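Local coordinates for extracellular solute-binding protein (Bordetella parapertussis, PDB 3PU5) that probably captures a small solute, perhaps a polyamine, outside the cytoplasmic membrane and delivers it to a transporter, as periplasmic binding proteins of its family do, at residues Asn149-Leu160 / Leu308-Trp319; Met275-Lys283 / Lys289-Ile297. All coordinates share one frame; numbering follows the deposited sequence.

Contact 1: residues Asn149-Leu160 / Leu308-Trp319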
loop_
_atom_site.group_PDB
_atom_site.type_symbol
_atom_site.label_atom_id
_atom_site.label_comp_id
_atom_site.label_asym_id
_atom_site.label_seq_id
_atom_site.Cartn_x
_atom_site.Cartn_y
_atom_site.Cartn_z
ATOM N N ASN A 149 6.524 3.184 13.973
ATOM C CA ASN A 149 7.966 3.099 14.192
ATOM C C ASN A 149 8.706 3.078 12.865
ATOM O O ASN A 149 8.438 2.211 12.032
ATOM C CB ASN A 149 8.342 1.859 14.998
ATOM C CG ASN A 149 9.821 1.835 15.354
ATOM O OD1 ASN A 149 10.498 0.828 15.188
ATOM N ND2 ASN A 149 10.325 2.961 15.824
ATOM N N LEU A 150 9.629 4.019 12.662
ATOM C CA LEU A 150 10.350 4.104 11.383
ATOM C C LEU A 150 11.031 2.786 10.981
ATOM O O LEU A 150 10.930 2.346 9.834
ATOM C CB LEU A 150 11.359 5.262 11.374
ATOM C CG LEU A 150 12.012 5.476 10.004
ATOM C CD1 LEU A 150 10.939 5.580 8.934
ATOM C CD2 LEU A 150 12.931 6.692 9.963
ATOM N N SER A 151 11.696 2.140 11.931
ATOM C CA SER A 151 12.463 0.925 11.649
ATOM C C SER A 151 11.642 -0.344 11.437
ATOM O O SER A 151 12.216 -1.416 11.253
ATOM C CB SER A 151 13.449 0.657 12.790
ATOM O OG SER A 151 14.267 1.790 13.007
ATOM N N SER A 152 10.318 -0.253 11.463
ATOM C CA SER A 152 9.519 -1.472 11.498
ATOM C C SER A 152 8.821 -1.849 10.189
ATOM O O SER A 152 8.033 -2.793 10.151
ATOM C CB SER A 152 8.512 -1.408 12.649
ATOM O OG SER A 152 9.184 -1.401 13.897
ATOM N N ASN A 153 9.120 -1.126 9.121
ATOM C CA ASN A 153 8.476 -1.373 7.835
ATOM C C ASN A 153 6.946 -1.381 7.947
ATOM O O ASN A 153 6.269 -2.291 7.438
ATOM C CB ASN A 153 8.975 -2.684 7.196
ATOM C CG ASN A 153 8.451 -2.873 5.775
ATOM O OD1 ASN A 153 8.718 -2.058 4.883
ATOM N ND2 ASN A 153 7.684 -3.946 5.563
ATOM N N VAL A 154 6.411 -0.365 8.624
ATOM C CA VAL A 154 4.971 -0.197 8.734
ATOM C C VAL A 154 4.557 1.170 8.174
ATOM O O VAL A 154 3.671 1.835 8.712
ATOM C CB VAL A 154 4.471 -0.407 10.177
ATOM C CG1 VAL A 154 4.462 -1.884 10.507
ATOM C CG2 VAL A 154 5.332 0.354 11.175
ATOM N N ARG A 155 5.222 1.567 7.088
ATOM C CA ARG A 155 4.926 2.798 6.344
ATOM C C ARG A 155 5.218 4.092 7.102
ATOM O O ARG A 155 4.621 5.138 6.810
ATOM C CB ARG A 155 3.486 2.805 5.819
ATOM C CG ARG A 155 3.137 1.627 4.945
ATOM C CD ARG A 155 4.041 1.554 3.739
ATOM N NE ARG A 155 3.736 0.405 2.898
ATOM C CZ ARG A 155 4.416 0.084 1.796
ATOM N NH1 ARG A 155 5.448 0.825 1.401
ATOM N NH2 ARG A 155 4.068 -0.984 1.087
ATOM N N GLY A 156 6.136 4.029 8.061
ATOM C CA GLY A 156 6.556 5.218 8.778
ATOM C C GLY A 156 7.162 6.267 7.858
ATOM O O GLY A 156 6.840 7.453 7.949
ATOM N N ALA A 157 8.058 5.834 6.978
ATOM C CA ALA A 157 8.694 6.762 6.051
ATOM C C ALA A 157 7.647 7.525 5.257
ATOM O O ALA A 157 7.804 8.719 5.002
ATOM C CB ALA A 157 9.645 6.026 5.111
ATOM N N GLU A 158 6.579 6.831 4.870
ATOM C CA GLU A 158 5.514 7.428 4.063
ATOM C C GLU A 158 4.761 8.536 4.806
ATOM O O GLU A 158 4.539 9.616 4.261
ATOM C CB GLU A 158 4.520 6.355 3.590
ATOM C CG GLU A 158 4.987 5.497 2.392
ATOM C CD GLU A 158 5.994 4.400 2.754
ATOM O OE1 GLU A 158 6.436 4.333 3.926
ATOM O OE2 GLU A 158 6.352 3.600 1.851
ATOM N N VAL A 159 4.348 8.258 6.038
ATOM C CA VAL A 159 3.648 9.264 6.837
ATOM C C VAL A 159 4.528 10.498 7.045
ATOM O O VAL A 159 4.073 11.624 6.865
ATOM C CB VAL A 159 3.184 8.699 8.192
ATOM C CG1 VAL A 159 2.420 9.764 8.983
ATOM C CG2 VAL A 159 2.301 7.496 7.965
ATOM N N LEU A 160 5.786 10.281 7.418
ATOM C CA LEU A 160 6.731 11.390 7.589
ATOM C C LEU A 160 6.885 12.212 6.306
ATOM O O LEU A 160 6.983 13.441 6.354
ATOM C CB LEU A 160 8.093 10.875 8.059
ATOM C CG LEU A 160 8.169 10.366 9.506
ATOM C CD1 LEU A 160 9.412 9.521 9.715
ATOM C CD2 LEU A 160 8.126 11.540 10.491
ATOM N N LEU A 308 11.984 7.405 -1.481
ATOM C CA LEU A 308 11.971 6.729 -0.181
ATOM C C LEU A 308 13.237 5.911 0.065
ATOM O O LEU A 308 13.827 5.966 1.145
ATOM C CB LEU A 308 10.732 5.834 -0.047
ATOM C CG LEU A 308 9.410 6.585 0.145
ATOM C CD1 LEU A 308 8.245 5.640 -0.020
ATOM C CD2 LEU A 308 9.364 7.258 1.514
ATOM N N ILE A 309 13.650 5.151 -0.943
ATOM C CA ILE A 309 14.853 4.326 -0.848
ATOM C C ILE A 309 16.093 5.192 -0.656
ATOM O O ILE A 309 16.957 4.908 0.181
ATOM C CB ILE A 309 15.014 3.452 -2.110
ATOM C CG1 ILE A 309 13.868 2.441 -2.199
ATOM C CG2 ILE A 309 16.375 2.740 -2.118
ATOM C CD1 ILE A 309 13.913 1.559 -3.432
ATOM N N LYS A 310 16.169 6.265 -1.433
ATOM C CA LYS A 310 17.342 7.126 -1.414
ATOM C C LYS A 310 17.508 7.845 -0.079
ATOM O O LYS A 310 18.626 8.051 0.382
ATOM C CB LYS A 310 17.279 8.147 -2.555
ATOM C CG LYS A 310 18.447 9.129 -2.561
ATOM C CD LYS A 310 18.400 10.083 -3.758
ATOM C CE LYS A 310 17.479 11.273 -3.509
ATOM N NZ LYS A 310 17.523 12.253 -4.634
ATOM N N ASN A 311 16.394 8.222 0.539
ATOM C CA ASN A 311 16.440 9.046 1.739
ATOM C C ASN A 311 16.416 8.249 3.040
ATOM O O ASN A 311 16.583 8.818 4.112
ATOM C CB ASN A 311 15.295 10.067 1.727
ATOM C CG ASN A 311 15.524 11.190 0.736
ATOM O OD1 ASN A 311 14.649 12.029 0.513
ATOM N ND2 ASN A 311 16.704 11.211 0.134
HETATM N N MSE A 312 16.218 6.938 2.948
HETATM C CA MSE A 312 15.988 6.122 4.135
HETATM C C MSE A 312 17.131 6.215 5.152
HETATM O O MSE A 312 16.886 6.425 6.335
HETATM C CB MSE A 312 15.714 4.663 3.753
HETATM C CG MSE A 312 15.166 3.800 4.903
HETATM SE SE MSE A 312 13.544 4.537 5.775
HETATM C CE MSE A 312 12.728 2.864 6.406
ATOM N N SER A 313 18.371 6.066 4.693
ATOM C CA SER A 313 19.530 6.143 5.588
ATOM C C SER A 313 19.589 7.454 6.371
ATOM O O SER A 313 19.665 7.446 7.593
ATOM C CB SER A 313 20.834 5.928 4.811
ATOM O OG SER A 313 20.790 4.685 4.134
ATOM N N ALA A 314 19.548 8.575 5.666
ATOM C CA ALA A 314 19.552 9.879 6.320
ATOM C C ALA A 314 18.356 10.051 7.254
ATOM O O ALA A 314 18.495 10.574 8.357
ATOM C CB ALA A 314 19.587 10.992 5.294
ATOM N N LEU A 315 17.179 9.631 6.804
ATOM C CA LEU A 315 15.969 9.726 7.625
ATOM C C LEU A 315 16.139 8.966 8.941
ATOM O O LEU A 315 15.815 9.479 10.013
ATOM C CB LEU A 315 14.753 9.193 6.851
ATOM C CG LEU A 315 13.367 9.341 7.492
ATOM C CD1 LEU A 315 13.065 10.798 7.865
ATOM C CD2 LEU A 315 12.286 8.775 6.566
ATOM N N LEU A 316 16.647 7.743 8.852
ATOM C CA LEU A 316 16.914 6.917 10.029
ATOM C C LEU A 316 17.886 7.602 10.986
ATOM O O LEU A 316 17.684 7.598 12.200
ATOM C CB LEU A 316 17.488 5.565 9.603
ATOM C CG LEU A 316 16.537 4.649 8.842
ATOM C CD1 LEU A 316 17.308 3.585 8.085
ATOM C CD2 LEU A 316 15.536 4.019 9.801
ATOM N N ASP A 317 18.949 8.172 10.422
ATOM C CA ASP A 317 19.944 8.916 11.193
ATOM C C ASP A 317 19.291 10.050 11.987
ATOM O O ASP A 317 19.485 10.161 13.198
ATOM C CB ASP A 317 21.019 9.494 10.266
ATOM C CG ASP A 317 22.023 8.444 9.804
ATOM O OD1 ASP A 317 22.053 7.335 10.388
ATOM O OD2 ASP A 317 22.797 8.733 8.860
ATOM N N LEU A 318 18.524 10.891 11.298
ATOM C CA LEU A 318 17.809 11.998 11.939
ATOM C C LEU A 318 16.857 11.488 13.014
ATOM O O LEU A 318 16.751 12.075 14.097
ATOM C CB LEU A 318 17.018 12.798 10.908
ATOM C CG LEU A 318 17.756 13.884 10.132
ATOM C CD1 LEU A 318 16.759 14.687 9.329
ATOM C CD2 LEU A 318 18.530 14.793 11.083
ATOM N N TRP A 319 16.159 10.400 12.702
ATOM C CA TRP A 319 15.264 9.756 13.657
ATOM C C TRP A 319 16.047 9.372 14.913
ATOM O O TRP A 319 15.702 9.786 16.015
ATOM C CB TRP A 319 14.600 8.530 13.018
ATOM C CG TRP A 319 13.663 7.736 13.902
ATOM C CD1 TRP A 319 14.015 6.864 14.894
ATOM C CD2 TRP A 319 12.227 7.702 13.834
ATOM N NE1 TRP A 319 12.894 6.310 15.462
ATOM C CE2 TRP A 319 11.782 6.805 14.829
ATOM C CE3 TRP A 319 11.276 8.354 13.043
ATOM C CZ2 TRP A 319 10.425 6.534 15.047
ATOM C CZ3 TRP A 319 9.930 8.084 13.258
ATOM C CH2 TRP A 319 9.518 7.182 14.251
#
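Leu150 lies over one face of the Trp319 ring. Its CB sits 3.5 Å from the centroid of the six-membered ring of Trp319, 11° off the ring normal, a CH-pi contact. CG of Leu150 is anti to the backbone N (chi1 -174°), which carries the two methyl groups on past the indole toward the preceding turn of helix 305-322. There CD2 of Leu150 meets CG of Leu315 at 3.6 Å and CD2 of Leu316 at 3.7 Å. CD1 of Leu150 faces the methyl CE of Met312 (selenomethionine) at 4.1 Å, and these two side chains run past each other in opposite directions. Leu160 reaches the same indole at its edge, with CD1 3.9 Å from CZ3 of Trp319. Ala157, on the same helix as Leu160, packs between Leu308 and Leu315; its CB is 3.8 Å from CD2 of Leu308. The other methyl of Leu308, CD1, packs across the carboxylate of Glu158. Arg155 holds that carboxylate: its NH1 makes a salt bridge of 3.0 Å to OE2 of Glu158, from above the carboxylate plane. Helix 156-160 and helix 308-319 run about perpendicular (91°); Leu150, just before the first, supplies much of the contact. Phe191 packs edge-to-face on Trp319, and helix 174-184 touches the indole through Leu181. The C-terminal helix is thus packed onto the lobe that holds strand 145-148. The contact is almost wholly apolar and rests on shape and burial; the buried carboxylate of Glu158, beside the Leu308 methyl, has Arg155 as its charge partner.

Contact 2: residues Met275-Lys283 / Lys289-Ile297; sequences MYYGAVNRK and KLKHRLPSI
Tyr276 meets three side chains of segment 289-297. Its CD2 touches CD2 of Leu290 at 3.8 Å. Its hydroxyl OH lies 3.2 Å from CE of Lys289, whose chain crosses the phenol at about a right angle. Arg293 comes to the edge of the ring, near its plane, with NH2 4.1 Å from CE2 of Tyr276; the ring and guanidinium planes are 69° apart. Further along, Leu294 sets CD2 against the backbone, 3.7 Å from CA of Gly278. Ile297 closes the far end. Its CG1 is anti to the backbone N (chi1 -172°) and the chain is extended, which brings CD1 within 3.4 Å of the carbonyl O of Ala279 and alongside the backbone of Val280 to Arg282.

Several polar bonds lie behind this layer. NE and NH2 of Arg293 both bond to the carbonyl O of Lys289, NE at 2.8 Å, side-on and in the guanidinium plane. The same guanidinium forms salt bridges to Glu221 and Asp222 of helix 214-223, so its rotation is well set beside Tyr276. In segment 275-283, OD1 of Asn281 takes the backbone N of Lys283 at 2.9 Å in an Asx turn, shaping the backbone that Ile297 packs against. ND2 of Asn281 bonds to the carbonyl O of Leu263. The 278-280 backbone is bonded by Tyr110, Tyr286 and Gln268. Tyr276 itself has positive phi, just after helix 265-275 ends. The direct contact is mostly apolar: leucine and isoleucine methyls, the lysine chain and the phenol ring, while the arginine and its acidic partners serve the Tyr276 end.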
loop_
_atom_site.group_PDB
_atom_site.type_symbol
_atom_site.label_atom_id
_atom_site.label_comp_id
_atom_site.label_asym_id
_atom_site.label_seq_id
_atom_site.Cartn_x
_atom_site.Cartn_y
_atom_site.Cartn_z
HETATM N N MSE A 275 -10.761 -7.730 0.234
HETATM C CA MSE A 275 -9.623 -7.373 1.081
HETATM C C MSE A 275 -9.762 -6.017 1.768
HETATM O O MSE A 275 -8.893 -5.644 2.550
HETATM C CB MSE A 275 -8.329 -7.371 0.266
HETATM C CG MSE A 275 -7.946 -8.725 -0.262
HETATM SE SE MSE A 275 -7.456 -9.946 1.193
HETATM C CE MSE A 275 -5.861 -9.016 1.872
ATOM N N TYR A 276 -10.838 -5.282 1.484
ATOM C CA TYR A 276 -10.950 -3.885 1.934
ATOM C C TYR A 276 -9.764 -3.040 1.447
ATOM O O TYR A 276 -9.163 -2.273 2.212
ATOM C CB TYR A 276 -11.090 -3.775 3.460
ATOM C CG TYR A 276 -12.401 -4.307 4.011
ATOM C CD1 TYR A 276 -12.726 -5.654 3.900
ATOM C CD2 TYR A 276 -13.290 -3.476 4.670
ATOM C CE1 TYR A 276 -13.913 -6.149 4.409
ATOM C CE2 TYR A 276 -14.480 -3.954 5.178
ATOM C CZ TYR A 276 -14.787 -5.288 5.047
ATOM O OH TYR A 276 -15.968 -5.777 5.558
ATOM N N TYR A 277 -9.440 -3.196 0.165
ATOM C CA TYR A 277 -8.425 -2.393 -0.506
ATOM C C TYR A 277 -9.083 -1.445 -1.501
ATOM O O TYR A 277 -10.251 -1.625 -1.876
ATOM C CB TYR A 277 -7.468 -3.278 -1.306
ATOM C CG TYR A 277 -6.517 -4.140 -0.504
ATOM C CD1 TYR A 277 -6.160 -3.819 0.803
ATOM C CD2 TYR A 277 -5.947 -5.266 -1.076
ATOM C CE1 TYR A 277 -5.270 -4.614 1.518
ATOM C CE2 TYR A 277 -5.064 -6.063 -0.372
ATOM C CZ TYR A 277 -4.724 -5.733 0.916
ATOM O OH TYR A 277 -3.835 -6.539 1.593
ATOM N N GLY A 278 -8.312 -0.451 -1.948
ATOM C CA GLY A 278 -8.721 0.401 -3.043
ATOM C C GLY A 278 -8.238 -0.149 -4.374
ATOM O O GLY A 278 -7.100 -0.602 -4.478
ATOM N N ALA A 279 -9.105 -0.101 -5.386
ATOM C CA ALA A 279 -8.776 -0.570 -6.730
ATOM C C ALA A 279 -8.029 0.498 -7.507
ATOM O O ALA A 279 -8.322 1.691 -7.376
ATOM C CB ALA A 279 -10.036 -0.952 -7.478
ATOM N N VAL A 280 -7.078 0.067 -8.330
ATOM C CA VAL A 280 -6.322 0.993 -9.171
ATOM C C VAL A 280 -7.005 1.229 -10.526
ATOM O O VAL A 280 -6.550 2.038 -11.327
ATOM C CB VAL A 280 -4.877 0.506 -9.395
ATOM C CG1 VAL A 280 -4.147 0.376 -8.054
ATOM C CG2 VAL A 280 -4.877 -0.829 -10.140
ATOM N N ASN A 281 -8.095 0.513 -10.777
ATOM C CA ASN A 281 -8.895 0.724 -11.979
ATOM C C ASN A 281 -9.999 1.741 -11.649
ATOM O O ASN A 281 -10.819 1.500 -10.765
ATOM C CB ASN A 281 -9.481 -0.608 -12.449
ATOM C CG ASN A 281 -10.129 -0.522 -13.831
ATOM O OD1 ASN A 281 -10.857 0.423 -14.134
ATOM N ND2 ASN A 281 -9.883 -1.523 -14.661
ATOM N N ARG A 282 -9.993 2.888 -12.326
ATOM C CA ARG A 282 -10.936 3.952 -12.019
ATOM C C ARG A 282 -12.394 3.593 -12.330
ATOM O O ARG A 282 -13.303 4.308 -11.912
ATOM C CB ARG A 282 -10.556 5.247 -12.748
ATOM C CG ARG A 282 -10.794 5.190 -14.243
ATOM C CD ARG A 282 -10.703 6.578 -14.883
ATOM N NE ARG A 282 -9.417 7.236 -14.656
ATOM C CZ ARG A 282 -8.331 7.024 -15.391
ATOM N NH1 ARG A 282 -8.377 6.169 -16.407
ATOM N NH2 ARG A 282 -7.201 7.673 -15.114
ATOM N N LYS A 283 -12.612 2.509 -13.069
ATOM C CA LYS A 283 -13.966 2.106 -13.451
ATOM C C LYS A 283 -14.708 1.424 -12.303
ATOM O O LYS A 283 -15.940 1.349 -12.309
ATOM C CB LYS A 283 -13.925 1.139 -14.621
ATOM C CG LYS A 283 -13.666 1.748 -15.985
ATOM C CD LYS A 283 -13.879 0.660 -17.021
ATOM C CE LYS A 283 -14.065 1.210 -18.423
ATOM N NZ LYS A 283 -14.930 0.275 -19.210
ATOM N N LYS A 289 -20.651 -1.376 1.413
ATOM C CA LYS A 289 -19.697 -1.612 2.489
ATOM C C LYS A 289 -18.504 -0.655 2.439
ATOM O O LYS A 289 -17.914 -0.341 3.474
ATOM C CB LYS A 289 -19.216 -3.066 2.471
ATOM C CG LYS A 289 -18.712 -3.552 3.805
ATOM C CD LYS A 289 -18.799 -5.071 3.915
ATOM C CE LYS A 289 -17.819 -5.755 2.968
ATOM N NZ LYS A 289 -17.755 -7.237 3.180
ATOM N N LEU A 290 -18.166 -0.171 1.247
ATOM C CA LEU A 290 -16.938 0.606 1.074
ATOM C C LEU A 290 -17.133 1.953 0.384
ATOM O O LEU A 290 -16.330 2.871 0.552
ATOM C CB LEU A 290 -15.923 -0.228 0.292
ATOM C CG LEU A 290 -15.395 -1.416 1.090
ATOM C CD1 LEU A 290 -14.702 -2.442 0.190
ATOM C CD2 LEU A 290 -14.460 -0.916 2.171
ATOM N N LYS A 291 -18.196 2.039 -0.409
ATOM C CA LYS A 291 -18.507 3.198 -1.241
ATOM C C LYS A 291 -18.365 4.527 -0.499
ATOM O O LYS A 291 -17.871 5.516 -1.051
ATOM C CB LYS A 291 -19.942 3.038 -1.750
ATOM C CG LYS A 291 -20.475 4.125 -2.635
ATOM C CD LYS A 291 -21.959 3.844 -2.897
ATOM C CE LYS A 291 -22.461 4.596 -4.119
ATOM N NZ LYS A 291 -22.193 6.056 -4.000
ATOM N N HIS A 292 -18.796 4.543 0.756
ATOM C CA HIS A 292 -18.862 5.788 1.506
ATOM C C HIS A 292 -17.606 6.115 2.321
ATOM O O HIS A 292 -17.480 7.226 2.844
ATOM C CB HIS A 292 -20.108 5.794 2.406
ATOM C CG HIS A 292 -21.381 5.499 1.668
ATOM N ND1 HIS A 292 -21.889 6.338 0.695
ATOM C CD2 HIS A 292 -22.236 4.453 1.745
ATOM C CE1 HIS A 292 -23.004 5.821 0.210
ATOM N NE2 HIS A 292 -23.239 4.678 0.829
ATOM N N ARG A 293 -16.676 5.174 2.431
ATOM C CA ARG A 293 -15.531 5.390 3.320
ATOM C C ARG A 293 -14.144 5.178 2.706
ATOM O O ARG A 293 -13.173 5.812 3.129
ATOM C CB ARG A 293 -15.694 4.597 4.628
ATOM C CG ARG A 293 -16.077 3.146 4.443
ATOM C CD ARG A 293 -16.469 2.513 5.766
ATOM N NE ARG A 293 -16.813 1.106 5.590
ATOM C CZ ARG A 293 -16.883 0.210 6.570
ATOM N NH1 ARG A 293 -16.622 0.564 7.821
ATOM N NH2 ARG A 293 -17.207 -1.047 6.295
ATOM N N LEU A 294 -14.044 4.289 1.727
ATOM C CA LEU A 294 -12.794 4.104 1.017
ATOM C C LEU A 294 -12.352 5.432 0.419
ATOM O O LEU A 294 -13.147 6.118 -0.219
ATOM C CB LEU A 294 -12.972 3.084 -0.096
ATOM C CG LEU A 294 -11.669 2.507 -0.633
ATOM C CD1 LEU A 294 -11.132 1.518 0.374
ATOM C CD2 LEU A 294 -11.915 1.837 -1.975
ATOM N N PRO A 295 -11.079 5.806 0.622
ATOM C CA PRO A 295 -10.623 7.088 0.057
ATOM C C PRO A 295 -10.625 7.024 -1.469
ATOM O O PRO A 295 -10.305 5.982 -2.047
ATOM C CB PRO A 295 -9.181 7.212 0.577
ATOM C CG PRO A 295 -8.752 5.756 0.796
ATOM C CD PRO A 295 -10.002 5.112 1.358
ATOM N N SER A 296 -10.982 8.136 -2.101
ATOM C CA SER A 296 -11.106 8.213 -3.550
ATOM C C SER A 296 -9.791 7.911 -4.265
ATOM O O SER A 296 -8.722 8.339 -3.839
ATOM C CB SER A 296 -11.594 9.609 -3.956
ATOM O OG SER A 296 -11.662 9.716 -5.363
ATOM N N ILE A 297 -9.893 7.194 -5.376
ATOM C CA ILE A 297 -8.738 6.838 -6.182
ATOM C C ILE A 297 -7.985 8.096 -6.610
ATOM O O ILE A 297 -6.754 8.087 -6.728
ATOM C CB ILE A 297 -9.158 5.991 -7.414
ATOM C CG1 ILE A 297 -7.942 5.443 -8.168
ATOM C CG2 ILE A 297 -10.067 6.791 -8.352
ATOM C CD1 ILE A 297 -8.330 4.488 -9.301
#

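Contact 1 and contact 2 lie on opposite sides of the chain's centre, with their own centres 27 Å apart. Their nearest atoms are about 10 Å apart, so they do not touch. Along the chain, contact 2 is nested inside the loop that contact 1 closes. After helix 265-275, the chain folds back on itself at 275-283 / 289-297 and then enters helix 305-322, which docks on 149-160. Contact 1 is a long-range packing of the last helix; contact 2 is local, with five residues between its segments. Solute-binding proteins of this kind typically bind their ligand between two lobes, but neither contact is known to form that site.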